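Local coordinates for protein adhesin (Streptococcus sanguinis SK1 = NCTC 7863, PDB 6VT2) that probably mediates bacterial attachment to host surfaces by binding sialylated glycans through two Siglec-like modules, each followed by an atypical Rib domain, at residues 203-208 with 228-233; 258-263 with 277-282; 285-290 with 384-389; 295-300 with 318-323. All blocks are in the same frame, centred on the assembly; numbering follows the deposited sequence.

Overall arrangement
Interaction 1 closes first: 203-208, in the second Siglec-like module, pairs with the end of strand 222-229 beside a calcium ion. Interaction 2 follows in series, pairing edge strand 259-261 with strand 277-283; it touches interaction 1 because strands 222-229 and 277-283 are neighbours in one sheet. Interaction 3 spans the longest loop, bringing 285-290 of the Siglec-like module against 384-389 of the following Rib domain. Interaction 4, the 295-300/318-323 hairpin of the opposing sheet, is nested inside that loop, its centre about 12 Å from that of interaction 3. Phe258 of interaction 2 packs on both Ile285 and Ile318.

Interaction 1. Residues 203-208 with 228-233. With CA (calcium ion), chain J.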
loop_
_atom_site.group_PDB
_atom_site.type_symbol
_atom_site.label_atom_id
_atom_site.label_comp_id
_atom_site.label_asym_id
_atom_site.label_seq_id
_atom_site.Cartn_x
_atom_site.Cartn_y
_atom_site.Cartn_z
ATOM N N VAL A 203 6.848 1.178 -21.292
ATOM C CA VAL A 203 8.024 1.623 -20.553
ATOM C C VAL A 203 8.619 0.421 -19.853
ATOM O O VAL A 203 7.932 -0.240 -19.071
ATOM C CB VAL A 203 7.653 2.713 -19.544
ATOM C CG1 VAL A 203 8.960 3.265 -18.942
ATOM C CG2 VAL A 203 6.889 3.824 -20.249
ATOM N N ALA A 204 9.888 0.145 -20.127
ATOM C CA ALA A 204 10.580 -0.910 -19.425
ATOM C C ALA A 204 10.880 -0.523 -17.982
ATOM O O ALA A 204 10.856 0.647 -17.607
ATOM C CB ALA A 204 11.893 -1.250 -20.117
ATOM N N PRO A 205 11.143 -1.513 -17.130
ATOM C CA PRO A 205 11.524 -1.200 -15.750
ATOM C C PRO A 205 12.771 -0.331 -15.687
ATOM O O PRO A 205 13.596 -0.318 -16.601
ATOM C CB PRO A 205 11.809 -2.570 -15.146
ATOM C CG PRO A 205 10.988 -3.555 -15.955
ATOM C CD PRO A 205 10.990 -2.960 -17.335
ATOM N N VAL A 206 12.899 0.343 -14.551
ATOM C CA VAL A 206 13.954 1.284 -14.274
ATOM C C VAL A 206 14.811 0.710 -13.148
ATOM O O VAL A 206 14.283 0.281 -12.107
ATOM C CB VAL A 206 13.408 2.652 -13.860
ATOM C CG1 VAL A 206 14.562 3.553 -13.420
ATOM C CG2 VAL A 206 12.636 3.269 -14.978
ATOM N N PHE A 207 16.135 0.763 -13.346
ATOM C CA PHE A 207 17.143 0.402 -12.333
ATOM C C PHE A 207 17.543 1.695 -11.659
ATOM O O PHE A 207 18.262 2.527 -12.238
ATOM C CB PHE A 207 18.316 -0.333 -12.966
ATOM C CG PHE A 207 19.451 -0.611 -12.013
ATOM C CD1 PHE A 207 19.215 -0.964 -10.711
ATOM C CD2 PHE A 207 20.746 -0.530 -12.464
ATOM C CE1 PHE A 207 20.255 -1.237 -9.871
ATOM C CE2 PHE A 207 21.817 -0.770 -11.589
ATOM C CZ PHE A 207 21.560 -1.130 -10.323
ATOM N N VAL A 208 17.054 1.880 -10.439
ATOM C CA VAL A 208 17.290 3.134 -9.737
ATOM C C VAL A 208 18.780 3.395 -9.498
ATOM O O VAL A 208 19.236 4.543 -9.500
ATOM C CB VAL A 208 16.512 3.094 -8.417
ATOM C CG1 VAL A 208 16.827 4.327 -7.609
ATOM C CG2 VAL A 208 15.053 2.949 -8.646
ATOM N N PHE A 228 14.678 -1.342 -8.091
ATOM C CA PHE A 228 14.051 -1.342 -9.410
ATOM C C PHE A 228 12.593 -0.948 -9.254
ATOM O O PHE A 228 11.964 -1.285 -8.264
ATOM C CB PHE A 228 14.102 -2.698 -10.047
ATOM C CG PHE A 228 15.485 -3.313 -10.125
ATOM C CD1 PHE A 228 16.022 -3.994 -9.055
ATOM C CD2 PHE A 228 16.220 -3.223 -11.283
ATOM C CE1 PHE A 228 17.277 -4.600 -9.148
ATOM C CE2 PHE A 228 17.468 -3.760 -11.352
ATOM C CZ PHE A 228 18.011 -4.440 -10.316
ATOM N N TYR A 229 12.036 -0.277 -10.258
ATOM C CA TYR A 229 10.595 -0.082 -10.279
ATOM C C TYR A 229 10.124 -0.113 -11.719
ATOM O O TYR A 229 10.897 -0.114 -12.665
ATOM C CB TYR A 229 10.184 1.228 -9.620
ATOM C CG TYR A 229 10.560 2.459 -10.361
ATOM C CD1 TYR A 229 9.698 3.010 -11.294
ATOM C CD2 TYR A 229 11.766 3.114 -10.098
ATOM C CE1 TYR A 229 10.042 4.189 -11.929
ATOM C CE2 TYR A 229 12.108 4.264 -10.736
ATOM C CZ TYR A 229 11.252 4.796 -11.649
ATOM O OH TYR A 229 11.641 5.945 -12.301
ATOM N N ASP A 230 8.846 -0.256 -11.869
ATOM C CA ASP A 230 8.260 -0.210 -13.218
ATOM C C ASP A 230 7.041 0.694 -13.139
ATOM O O ASP A 230 6.408 0.703 -12.112
ATOM C CB ASP A 230 7.907 -1.611 -13.702
ATOM C CG ASP A 230 7.497 -1.661 -15.148
ATOM O OD1 ASP A 230 8.252 -1.281 -15.933
ATOM O OD2 ASP A 230 6.360 -2.011 -15.348
ATOM N N ASN A 231 6.615 1.276 -14.255
ATOM C CA ASN A 231 5.387 2.106 -14.319
ATOM C C ASN A 231 4.134 1.259 -13.996
ATOM O O ASN A 231 3.222 1.785 -13.470
ATOM C CB ASN A 231 5.259 2.796 -15.677
ATOM C CG ASN A 231 5.043 1.834 -16.808
ATOM O OD1 ASN A 231 5.505 0.760 -16.741
ATOM N ND2 ASN A 231 4.296 2.198 -17.822
ATOM N N SER A 232 4.147 -0.054 -14.232
ATOM C CA SER A 232 3.026 -0.953 -13.876
ATOM C C SER A 232 3.023 -1.270 -12.380
ATOM O O SER A 232 2.080 -1.848 -11.924
ATOM C CB SER A 232 3.089 -2.225 -14.606
ATOM O OG SER A 232 4.221 -2.949 -14.182
ATOM N N GLY A 233 4.140 -1.020 -11.696
ATOM C CA GLY A 233 4.292 -1.397 -10.327
ATOM C C GLY A 233 4.709 -2.828 -10.132
ATOM O O GLY A 233 4.778 -3.267 -8.968
HETATM CA CA CA J . 6.452 -1.227 -17.686
HETATM O O HOH W 1 8.989 1.798 -15.788
#
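Phe207 and Phe228 form the tight, buried end of this contact. Phe207 CD1 lies over one face of the Phe228 ring, 3.4 Å from CE2; the planes are 24° apart, but the rings barely overlap. Beside them Val206 and Tyr229 exchange two backbone hydrogen bonds as an antiparallel pair, Val206 N to Tyr229 O 2.8 Å. Tyr229 CG sits between its backbone N and carbonyl carbon (chi1 69°), with Val206 CB over one ring face and Val208 CG2 at the edge, 3.6 Å from CD2. Looser are a water between Ala204 O and Asn231 N and the approach of Val203 CB to Asn231 ND2. Calcium holds this end together: it binds Val203 O (2.2 Å), Asn231 OD1 and, in bidentate fashion, Asp230, with Asp201 and Asp305 completing the site. Ser232 OG meets the anti lone pair of Asp230 OD2; Ser232 N, closing an Asx turn, comes from above the carboxylate plane. Calcium probably offsets the repulsion of three aspartates and pins 203-208 to the end of strand 222-229.

Interaction 2. Residues 258-263 with 277-282; sequences FTFNTP and LVTTIR
Phe260 and Ile281 run alongside each other. With CG anti to its carbonyl carbon (chi1 -75°), the Phe260 ring lies beside Ile281, whose CG1 sits over one face and whose CD1 is 3.5 Å from Phe260 CE2. Farther along, the hydroxyls of Thr262 and Thr279 share a hydrogen bond, OG1 to OG1 2.8 Å, and Thr262 CG2 rests 3.6 Å from Leu277 CD1. The backbones that carry them are joined by two hydrogen-bonded pairs, Thr259 with Arg282 and Asn261 with Thr280, four N-H...O bonds in all; Asn261 N to Thr280 O measures 2.8 Å. This adds 259-261 as the edge strand of an antiparallel sheet in the Ig-like fold of the Siglec-like module. On the more exposed surface a water donates to Thr280 O (2.8 Å) and also hydrogen-bonds Thr259 OG1. Arg282 runs out extended to a salt bridge with Glu221. On the inner surface, Tyr250 and Phe240 meet the Phe260 ring edge-to-face, while Leu253 of helix 244-255 packs on Phe258, Phe260 and Ile281.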
loop_
_atom_site.group_PDB
_atom_site.type_symbol
_atom_site.label_atom_id
_atom_site.label_comp_id
_atom_site.label_asym_id
_atom_site.label_seq_id
_atom_site.Cartn_x
_atom_site.Cartn_y
_atom_site.Cartn_z
ATOM N N PHE A 258 29.253 -14.819 -2.964
ATOM C CA PHE A 258 28.191 -13.853 -2.787
ATOM C C PHE A 258 26.843 -14.471 -3.032
ATOM O O PHE A 258 26.712 -15.457 -3.764
ATOM C CB PHE A 258 28.369 -12.706 -3.772
ATOM C CG PHE A 258 29.399 -11.730 -3.360
ATOM C CD1 PHE A 258 30.744 -12.064 -3.261
ATOM C CD2 PHE A 258 29.018 -10.442 -3.078
ATOM C CE1 PHE A 258 31.676 -11.087 -2.879
ATOM C CE2 PHE A 258 29.958 -9.492 -2.701
ATOM C CZ PHE A 258 31.290 -9.825 -2.559
ATOM N N THR A 259 25.828 -13.833 -2.466
ATOM C CA THR A 259 24.451 -14.187 -2.734
ATOM C C THR A 259 23.704 -12.999 -3.271
ATOM O O THR A 259 24.057 -11.857 -3.002
ATOM C CB THR A 259 23.715 -14.709 -1.491
ATOM O OG1 THR A 259 23.638 -13.668 -0.503
ATOM C CG2 THR A 259 24.413 -15.924 -0.939
ATOM N N PHE A 260 22.676 -13.307 -4.054
ATOM C CA PHE A 260 21.781 -12.335 -4.675
ATOM C C PHE A 260 20.381 -12.733 -4.245
ATOM O O PHE A 260 19.979 -13.801 -4.459
ATOM C CB PHE A 260 21.801 -12.400 -6.199
ATOM C CG PHE A 260 23.024 -11.813 -6.827
ATOM C CD1 PHE A 260 24.243 -12.416 -6.678
ATOM C CD2 PHE A 260 22.942 -10.697 -7.620
ATOM C CE1 PHE A 260 25.371 -11.873 -7.244
ATOM C CE2 PHE A 260 24.072 -10.158 -8.175
ATOM C CZ PHE A 260 25.281 -10.738 -7.968
ATOM N N ASN A 261 19.743 -11.875 -3.520
ATOM C CA ASN A 261 18.369 -12.222 -3.074
ATOM C C ASN A 261 17.348 -11.061 -3.382
ATOM O O ASN A 261 17.530 -9.796 -3.160
ATOM C CB ASN A 261 18.341 -12.516 -1.580
ATOM C CG ASN A 261 16.980 -13.009 -1.136
ATOM O OD1 ASN A 261 16.310 -12.333 -0.388
ATOM N ND2 ASN A 261 16.560 -14.181 -1.589
ATOM N N THR A 262 16.287 -11.406 -4.108
ATOM C CA THR A 262 15.275 -10.412 -4.503
ATOM C C THR A 262 14.005 -10.989 -4.036
ATOM O O THR A 262 13.261 -11.622 -4.688
ATOM C CB THR A 262 15.137 -10.269 -6.002
ATOM O OG1 THR A 262 16.462 -10.034 -6.419
ATOM C CG2 THR A 262 14.182 -9.171 -6.387
ATOM N N PRO A 263 13.646 -10.940 -2.621
ATOM C CA PRO A 263 12.593 -11.787 -2.023
ATOM C C PRO A 263 11.187 -11.463 -2.507
ATOM O O PRO A 263 10.309 -12.335 -2.419
ATOM C CB PRO A 263 12.735 -11.518 -0.520
ATOM C CG PRO A 263 13.463 -10.195 -0.446
ATOM C CD PRO A 263 14.363 -10.112 -1.624
ATOM N N LEU A 277 11.303 -2.663 -5.925
ATOM C CA LEU A 277 11.841 -3.991 -5.756
ATOM C C LEU A 277 13.309 -3.892 -5.364
ATOM O O LEU A 277 14.082 -3.157 -5.986
ATOM C CB LEU A 277 11.717 -4.732 -7.053
ATOM C CG LEU A 277 12.151 -6.186 -7.077
ATOM C CD1 LEU A 277 11.269 -7.002 -6.189
ATOM C CD2 LEU A 277 12.162 -6.712 -8.480
ATOM N N VAL A 278 13.724 -4.713 -4.420
ATOM C CA VAL A 278 15.068 -4.585 -3.861
ATOM C C VAL A 278 15.753 -5.918 -4.055
ATOM O O VAL A 278 15.252 -6.948 -3.594
ATOM C CB VAL A 278 15.048 -4.220 -2.374
ATOM C CG1 VAL A 278 16.480 -4.135 -1.789
ATOM C CG2 VAL A 278 14.356 -2.878 -2.133
ATOM N N THR A 279 16.914 -5.891 -4.698
ATOM C CA THR A 279 17.819 -7.031 -4.809
ATOM C C THR A 279 18.973 -6.723 -3.844
ATOM O O THR A 279 19.545 -5.627 -3.896
ATOM C CB THR A 279 18.375 -7.223 -6.212
ATOM O OG1 THR A 279 17.310 -7.496 -7.163
ATOM C CG2 THR A 279 19.362 -8.372 -6.218
ATOM N N THR A 280 19.272 -7.642 -2.943
ATOM C CA THR A 280 20.398 -7.490 -2.020
ATOM C C THR A 280 21.492 -8.435 -2.444
ATOM O O THR A 280 21.244 -9.615 -2.693
ATOM C CB THR A 280 19.981 -7.784 -0.610
ATOM O OG1 THR A 280 18.997 -6.813 -0.216
ATOM C CG2 THR A 280 21.137 -7.623 0.354
ATOM N N ILE A 281 22.662 -7.878 -2.626
ATOM C CA ILE A 281 23.877 -8.596 -2.933
ATOM C C ILE A 281 24.691 -8.604 -1.663
ATOM O O ILE A 281 25.005 -7.545 -1.137
ATOM C CB ILE A 281 24.640 -7.923 -4.073
ATOM C CG1 ILE A 281 23.783 -7.802 -5.348
ATOM C CG2 ILE A 281 25.886 -8.696 -4.352
ATOM C CD1 ILE A 281 24.441 -7.089 -6.478
ATOM N N ARG A 282 25.068 -9.779 -1.201
ATOM C CA ARG A 282 25.813 -9.936 0.048
ATOM C C ARG A 282 27.047 -10.778 -0.199
ATOM O O ARG A 282 26.971 -11.859 -0.781
ATOM C CB ARG A 282 24.898 -10.579 1.036
ATOM C CG ARG A 282 25.581 -10.907 2.391
ATOM C CD ARG A 282 24.621 -11.594 3.335
ATOM N NE ARG A 282 25.379 -11.894 4.542
ATOM C CZ ARG A 282 24.858 -12.418 5.641
ATOM N NH1 ARG A 282 25.674 -12.626 6.692
ATOM N NH2 ARG A 282 23.541 -12.741 5.687
HETATM O O HOH W 2 21.851 -11.511 -0.713
#

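Interaction 3. Residues 285-290 with 384-389; sequences IPKSLP and DDTPAS
Pro290 brings one corner of its puckered five-membered ring to loop 384-389: CB touches Ser389 CB at 3.5 Å and Ala388 CB at 4.0 Å. The truly flat groups nearby, the carboxylates of Asp384 and Asp385, turn from the contact to partners beyond it, Asp384 to Gln323 and Asp385 to Ser391 and Arg392. Lys287 makes the second patch. Its CG sits between the backbone N and the carbonyl carbon (chi1 69°), and the chain beyond is extended, crossing Thr386 obliquely with CG and CD each 3.8 Å from CG2. CB of the same lysine rests 3.7 Å from Asp384 O. Polar atoms are linked across the contact by water: one donates to Lys287 O and also binds Thr386 OG1, while another accepts from Lys287 NZ (2.9 Å) and donates to Asp385 O (2.6 Å). A further water repeats that link with a weak bond to NZ. Both loops turn tightly, Pro286 to Leu289 and Thr386 to Ser389 being type I turns. Direct bonds flank the patch, from Ser389 OG to Asn322 and Ala291 and from Arg218 to Lys287 O and Leu289 O. The interface thus joins the Siglec-like module to the Rib domain: loop 285-290 leads from strand 277-283 to strand 296-305, and loop 384-389 connects strands 378-381 and 392-395.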
loop_
_atom_site.group_PDB
_atom_site.type_symbol
_atom_site.label_atom_id
_atom_site.label_comp_id
_atom_site.label_asym_id
_atom_site.label_seq_id
_atom_site.Cartn_x
_atom_site.Cartn_y
_atom_site.Cartn_z
ATOM N N ILE A 285 34.535 -9.569 -0.463
ATOM C CA ILE A 285 35.687 -9.606 -1.333
ATOM C C ILE A 285 36.872 -10.060 -0.500
ATOM O O ILE A 285 37.282 -9.339 0.417
ATOM C CB ILE A 285 35.932 -8.227 -1.935
ATOM C CG1 ILE A 285 34.775 -7.754 -2.789
ATOM C CG2 ILE A 285 37.231 -8.234 -2.782
ATOM C CD1 ILE A 285 34.384 -8.631 -3.955
ATOM N N PRO A 286 37.432 -11.229 -0.740
ATOM C CA PRO A 286 38.584 -11.649 0.067
ATOM C C PRO A 286 39.845 -10.893 -0.277
ATOM O O PRO A 286 39.969 -10.306 -1.348
ATOM C CB PRO A 286 38.723 -13.119 -0.282
ATOM C CG PRO A 286 38.257 -13.166 -1.759
ATOM C CD PRO A 286 37.126 -12.181 -1.836
ATOM N N LYS A 287 40.778 -10.897 0.679
ATOM C CA LYS A 287 41.958 -10.073 0.492
ATOM C C LYS A 287 42.808 -10.555 -0.669
ATOM O O LYS A 287 43.643 -9.789 -1.140
ATOM C CB LYS A 287 42.787 -10.023 1.769
ATOM C CG LYS A 287 43.477 -11.328 2.161
ATOM C CD LYS A 287 44.282 -11.214 3.426
ATOM C CE LYS A 287 45.186 -12.438 3.566
ATOM N NZ LYS A 287 45.874 -12.444 4.885
ATOM N N SER A 288 42.581 -11.780 -1.136
ATOM C CA SER A 288 43.295 -12.267 -2.303
ATOM C C SER A 288 43.006 -11.438 -3.544
ATOM O O SER A 288 43.777 -11.524 -4.511
ATOM C CB SER A 288 42.957 -13.694 -2.602
ATOM O OG SER A 288 41.570 -13.794 -2.806
ATOM N N LEU A 289 41.896 -10.658 -3.560
ATOM C CA LEU A 289 41.665 -9.654 -4.585
ATOM C C LEU A 289 42.218 -8.319 -4.114
ATOM O O LEU A 289 41.678 -7.739 -3.166
ATOM C CB LEU A 289 40.180 -9.531 -4.887
ATOM C CG LEU A 289 39.622 -10.793 -5.550
ATOM C CD1 LEU A 289 38.181 -10.612 -5.795
ATOM C CD2 LEU A 289 40.313 -11.138 -6.872
ATOM N N PRO A 290 43.185 -7.752 -4.806
ATOM C CA PRO A 290 43.688 -6.442 -4.420
ATOM C C PRO A 290 42.767 -5.320 -4.843
ATOM O O PRO A 290 42.067 -5.388 -5.851
ATOM C CB PRO A 290 45.016 -6.345 -5.174
ATOM C CG PRO A 290 44.859 -7.248 -6.317
ATOM C CD PRO A 290 43.977 -8.377 -5.854
ATOM N N ASP A 384 43.378 -7.205 5.939
ATOM C CA ASP A 384 43.327 -7.389 4.506
ATOM C C ASP A 384 44.655 -7.012 3.859
ATOM O O ASP A 384 44.776 -7.031 2.636
ATOM C CB ASP A 384 42.203 -6.579 3.860
ATOM C CG ASP A 384 42.301 -5.093 4.090
ATOM O OD1 ASP A 384 42.863 -4.674 5.111
ATOM O OD2 ASP A 384 41.785 -4.321 3.281
ATOM N N ASP A 385 45.666 -6.657 4.656
ATOM C CA ASP A 385 46.938 -6.282 4.079
ATOM C C ASP A 385 47.528 -7.433 3.286
ATOM O O ASP A 385 47.625 -8.541 3.784
ATOM C CB ASP A 385 47.901 -5.869 5.193
ATOM C CG ASP A 385 49.238 -5.387 4.698
ATOM O OD1 ASP A 385 49.322 -4.260 4.200
ATOM O OD2 ASP A 385 50.207 -6.149 4.829
ATOM N N THR A 386 47.957 -7.150 2.064
ATOM C CA THR A 386 48.657 -8.116 1.243
ATOM C C THR A 386 49.749 -7.345 0.480
ATOM O O THR A 386 49.586 -6.165 0.231
ATOM C CB THR A 386 47.767 -8.802 0.201
ATOM O OG1 THR A 386 47.305 -7.834 -0.720
ATOM C CG2 THR A 386 46.625 -9.611 0.846
ATOM N N PRO A 387 50.741 -8.044 -0.025
ATOM C CA PRO A 387 51.746 -7.305 -0.828
ATOM C C PRO A 387 51.183 -6.555 -2.020
ATOM O O PRO A 387 51.646 -5.431 -2.288
ATOM C CB PRO A 387 52.722 -8.394 -1.249
ATOM C CG PRO A 387 52.586 -9.392 -0.252
ATOM C CD PRO A 387 51.097 -9.429 0.148
ATOM N N ALA A 388 50.139 -7.090 -2.683
ATOM C CA ALA A 388 49.530 -6.447 -3.829
ATOM C C ALA A 388 48.579 -5.331 -3.453
ATOM O O ALA A 388 48.186 -4.556 -4.334
ATOM C CB ALA A 388 48.818 -7.492 -4.710
ATOM N N SER A 389 48.192 -5.244 -2.175
ATOM C CA SER A 389 47.162 -4.271 -1.771
ATOM C C SER A 389 47.378 -4.012 -0.281
ATOM O O SER A 389 46.783 -4.600 0.640
ATOM C CB SER A 389 45.765 -4.805 -2.075
ATOM O OG SER A 389 44.825 -3.755 -2.021
HETATM O O HOH W 3 45.825 -9.003 -2.796
HETATM O O HOH W 4 46.675 -9.788 5.886
HETATM O O HOH W 5 48.461 -11.101 3.465
#

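Interaction 4. Residues 295-300 with 318-323. With SIA (N-acetyl-alpha-neuraminic acid), chain C.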
loop_
_atom_site.group_PDB
_atom_site.type_symbol
_atom_site.label_atom_id
_atom_site.label_comp_id
_atom_site.label_asym_id
_atom_site.label_seq_id
_atom_site.Cartn_x
_atom_site.Cartn_y
_atom_site.Cartn_z
ATOM N N GLY A 295 40.514 -3.396 -9.328
ATOM C CA GLY A 295 39.820 -3.988 -8.201
ATOM C C GLY A 295 38.359 -3.610 -8.192
ATOM O O GLY A 295 37.922 -2.737 -7.461
ATOM N N LYS A 296 37.620 -4.229 -9.097
ATOM C CA LYS A 296 36.235 -3.891 -9.328
ATOM C C LYS A 296 35.590 -4.962 -10.180
ATOM O O LYS A 296 36.253 -5.787 -10.816
ATOM C CB LYS A 296 36.060 -2.560 -10.034
ATOM C CG LYS A 296 36.703 -2.567 -11.388
ATOM C CD LYS A 296 36.373 -1.372 -12.277
ATOM C CE LYS A 296 37.351 -1.384 -13.450
ATOM N NZ LYS A 296 37.111 -0.368 -14.473
ATOM N N TYR A 297 34.281 -4.987 -10.094
ATOM C CA TYR A 297 33.468 -5.782 -10.981
ATOM C C TYR A 297 32.392 -4.873 -11.531
ATOM O O TYR A 297 31.709 -4.160 -10.780
ATOM C CB TYR A 297 32.807 -6.953 -10.277
ATOM C CG TYR A 297 33.719 -8.001 -9.774
ATOM C CD1 TYR A 297 34.539 -8.702 -10.636
ATOM C CD2 TYR A 297 33.807 -8.284 -8.437
ATOM C CE1 TYR A 297 35.370 -9.685 -10.216
ATOM C CE2 TYR A 297 34.658 -9.288 -7.994
ATOM C CZ TYR A 297 35.431 -9.975 -8.870
ATOM O OH TYR A 297 36.308 -10.932 -8.480
ATOM N N THR A 298 32.256 -4.884 -12.844
ATOM C CA THR A 298 31.265 -4.081 -13.563
ATOM C C THR A 298 30.170 -4.997 -14.062
ATOM O O THR A 298 30.427 -5.888 -14.879
ATOM C CB THR A 298 31.923 -3.353 -14.717
ATOM O OG1 THR A 298 33.053 -2.598 -14.211
ATOM C CG2 THR A 298 30.877 -2.363 -15.354
ATOM N N PHE A 299 29.006 -4.876 -13.456
ATOM C CA PHE A 299 27.863 -5.718 -13.718
ATOM C C PHE A 299 26.938 -5.043 -14.708
ATOM O O PHE A 299 26.907 -3.819 -14.823
ATOM C CB PHE A 299 27.077 -5.984 -12.428
ATOM C CG PHE A 299 27.859 -6.690 -11.381
ATOM C CD1 PHE A 299 28.613 -5.975 -10.467
ATOM C CD2 PHE A 299 27.843 -8.047 -11.287
ATOM C CE1 PHE A 299 29.358 -6.597 -9.522
ATOM C CE2 PHE A 299 28.538 -8.684 -10.283
ATOM C CZ PHE A 299 29.321 -7.956 -9.410
ATOM N N LYS A 300 26.104 -5.865 -15.328
ATOM C CA LYS A 300 25.029 -5.388 -16.176
ATOM C C LYS A 300 23.782 -6.099 -15.691
ATOM O O LYS A 300 23.753 -7.334 -15.578
ATOM C CB LYS A 300 25.337 -5.702 -17.657
ATOM C CG LYS A 300 26.602 -4.966 -18.164
ATOM C CD LYS A 300 26.605 -4.778 -19.661
ATOM C CE LYS A 300 26.750 -6.098 -20.420
ATOM N NZ LYS A 300 26.325 -5.966 -21.857
ATOM N N ILE A 318 30.723 -3.134 -8.171
ATOM C CA ILE A 318 31.328 -3.333 -6.866
ATOM C C ILE A 318 32.753 -2.866 -6.995
ATOM O O ILE A 318 33.469 -3.343 -7.866
ATOM C CB ILE A 318 31.221 -4.796 -6.411
ATOM C CG1 ILE A 318 29.798 -5.016 -5.976
ATOM C CG2 ILE A 318 32.226 -5.090 -5.259
ATOM C CD1 ILE A 318 29.479 -6.483 -5.713
ATOM N N VAL A 319 33.198 -2.011 -6.068
ATOM C CA VAL A 319 34.551 -1.476 -6.051
ATOM C C VAL A 319 35.184 -1.866 -4.730
ATOM O O VAL A 319 34.595 -1.666 -3.673
ATOM C CB VAL A 319 34.586 0.040 -6.273
ATOM C CG1 VAL A 319 35.998 0.544 -6.159
ATOM C CG2 VAL A 319 33.994 0.309 -7.679
ATOM N N PHE A 320 36.372 -2.419 -4.803
ATOM C CA PHE A 320 37.056 -2.940 -3.626
ATOM C C PHE A 320 37.774 -1.802 -2.924
ATOM O O PHE A 320 38.343 -0.909 -3.557
ATOM C CB PHE A 320 38.081 -4.020 -3.981
ATOM C CG PHE A 320 37.630 -5.057 -4.962
ATOM C CD1 PHE A 320 36.291 -5.369 -5.186
ATOM C CD2 PHE A 320 38.571 -5.758 -5.635
ATOM C CE1 PHE A 320 35.935 -6.321 -6.145
ATOM C CE2 PHE A 320 38.229 -6.713 -6.565
ATOM C CZ PHE A 320 36.905 -6.973 -6.821
ATOM N N ALA A 321 37.771 -1.849 -1.629
ATOM C CA ALA A 321 38.535 -0.905 -0.828
ATOM C C ALA A 321 39.344 -1.628 0.224
ATOM O O ALA A 321 38.938 -2.638 0.772
ATOM C CB ALA A 321 37.617 0.089 -0.176
ATOM N N ASN A 322 40.476 -1.039 0.550
ATOM C CA ASN A 322 41.273 -1.549 1.643
ATOM C C ASN A 322 40.638 -1.124 2.940
ATOM O O ASN A 322 40.092 -0.021 3.048
ATOM C CB ASN A 322 42.679 -0.988 1.586
ATOM C CG ASN A 322 43.433 -1.434 0.404
ATOM O OD1 ASN A 322 43.483 -2.620 0.080
ATOM N ND2 ASN A 322 44.027 -0.504 -0.279
ATOM N N GLN A 323 40.823 -1.934 3.961
ATOM C CA GLN A 323 40.301 -1.564 5.273
ATOM C C GLN A 323 40.848 -0.254 5.796
ATOM O O GLN A 323 40.133 0.454 6.526
ATOM C CB GLN A 323 40.569 -2.680 6.280
ATOM C CG GLN A 323 39.617 -3.825 6.040
ATOM C CD GLN A 323 39.775 -4.928 7.027
ATOM O OE1 GLN A 323 40.181 -4.686 8.211
ATOM N NE2 GLN A 323 39.524 -6.156 6.589
HETATM C C1 SIA C . 35.172 -5.235 -14.900
HETATM C C2 SIA C . 36.356 -5.964 -15.674
HETATM C C3 SIA C . 37.758 -5.461 -15.302
HETATM C C4 SIA C . 38.101 -5.740 -13.840
HETATM C C5 SIA C . 37.951 -7.233 -13.520
HETATM C C6 SIA C . 36.577 -7.759 -14.007
HETATM C C7 SIA C . 36.457 -9.296 -13.980
HETATM C C8 SIA C . 35.195 -9.727 -14.765
HETATM C C9 SIA C . 34.877 -11.202 -14.557
HETATM C C10 SIA C . 39.035 -8.187 -11.500
HETATM C C11 SIA C . 39.013 -8.278 -9.971
HETATM N N5 SIA C . 38.066 -7.433 -12.075
HETATM O O1A SIA C . 34.219 -6.002 -14.580
HETATM O O1B SIA C . 35.279 -4.005 -14.713
HETATM O O4 SIA C . 39.454 -5.373 -13.515
HETATM O O6 SIA C . 36.328 -7.400 -15.365
HETATM O O7 SIA C . 37.643 -9.889 -14.493
HETATM O O8 SIA C . 34.080 -8.903 -14.422
HETATM O O9 SIA C . 33.899 -11.622 -15.514
HETATM O O10 SIA C . 39.888 -8.765 -12.161
HETATM O O HOH W 6 39.645 -1.128 -5.943
#
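Gly295 O accepts from Phe320 N over 3.1 Å, nearly straight (174°) but from above the carbonyl plane, and lies 2.8 Å from a water that is also near Phe320 O. Further along the antiparallel pair, Tyr297 and Ile318 exchange two backbone hydrogen bonds, both within the carbonyl planes. The Phe320 ring folds back over this strand end, with Gly295 C and Lys296 N against one of its faces; Gly295 C comes to 3.3 Å from CD2. Its edge is directed at the face of the Tyr297 ring in an offset edge-to-face pair with planes at 67°, the nearest atoms being Phe320 CZ and Tyr297 CE2 at 3.4 Å. Deeper in, Ile318 CD1 packs on Phe299 CE1. On the outer side the sialic acid follows the strand. Its N5 donates to Lys296 O (2.8 Å). Thr298 OG1, anti to the carbonyl carbon (chi1 -54°), faces the sugar carboxylate together with its own N: N binds O1A (2.8 Å) and OG1 binds O1B (2.7 Å). The acetyl methyl C11 lies at the Phe320 ring edge, so the ring that packs on Tyr297 at the open end of the hairpin also lines the pocket. Ser248, Thr249 and Gly294 add further bonds. Tyr297-Thr298-Phe299-Lys300 probably corresponds to the YTRY-type sialic-acid motif on the F strand of related Siglec-like adhesins, whose binding module has a V-set Ig-like fold.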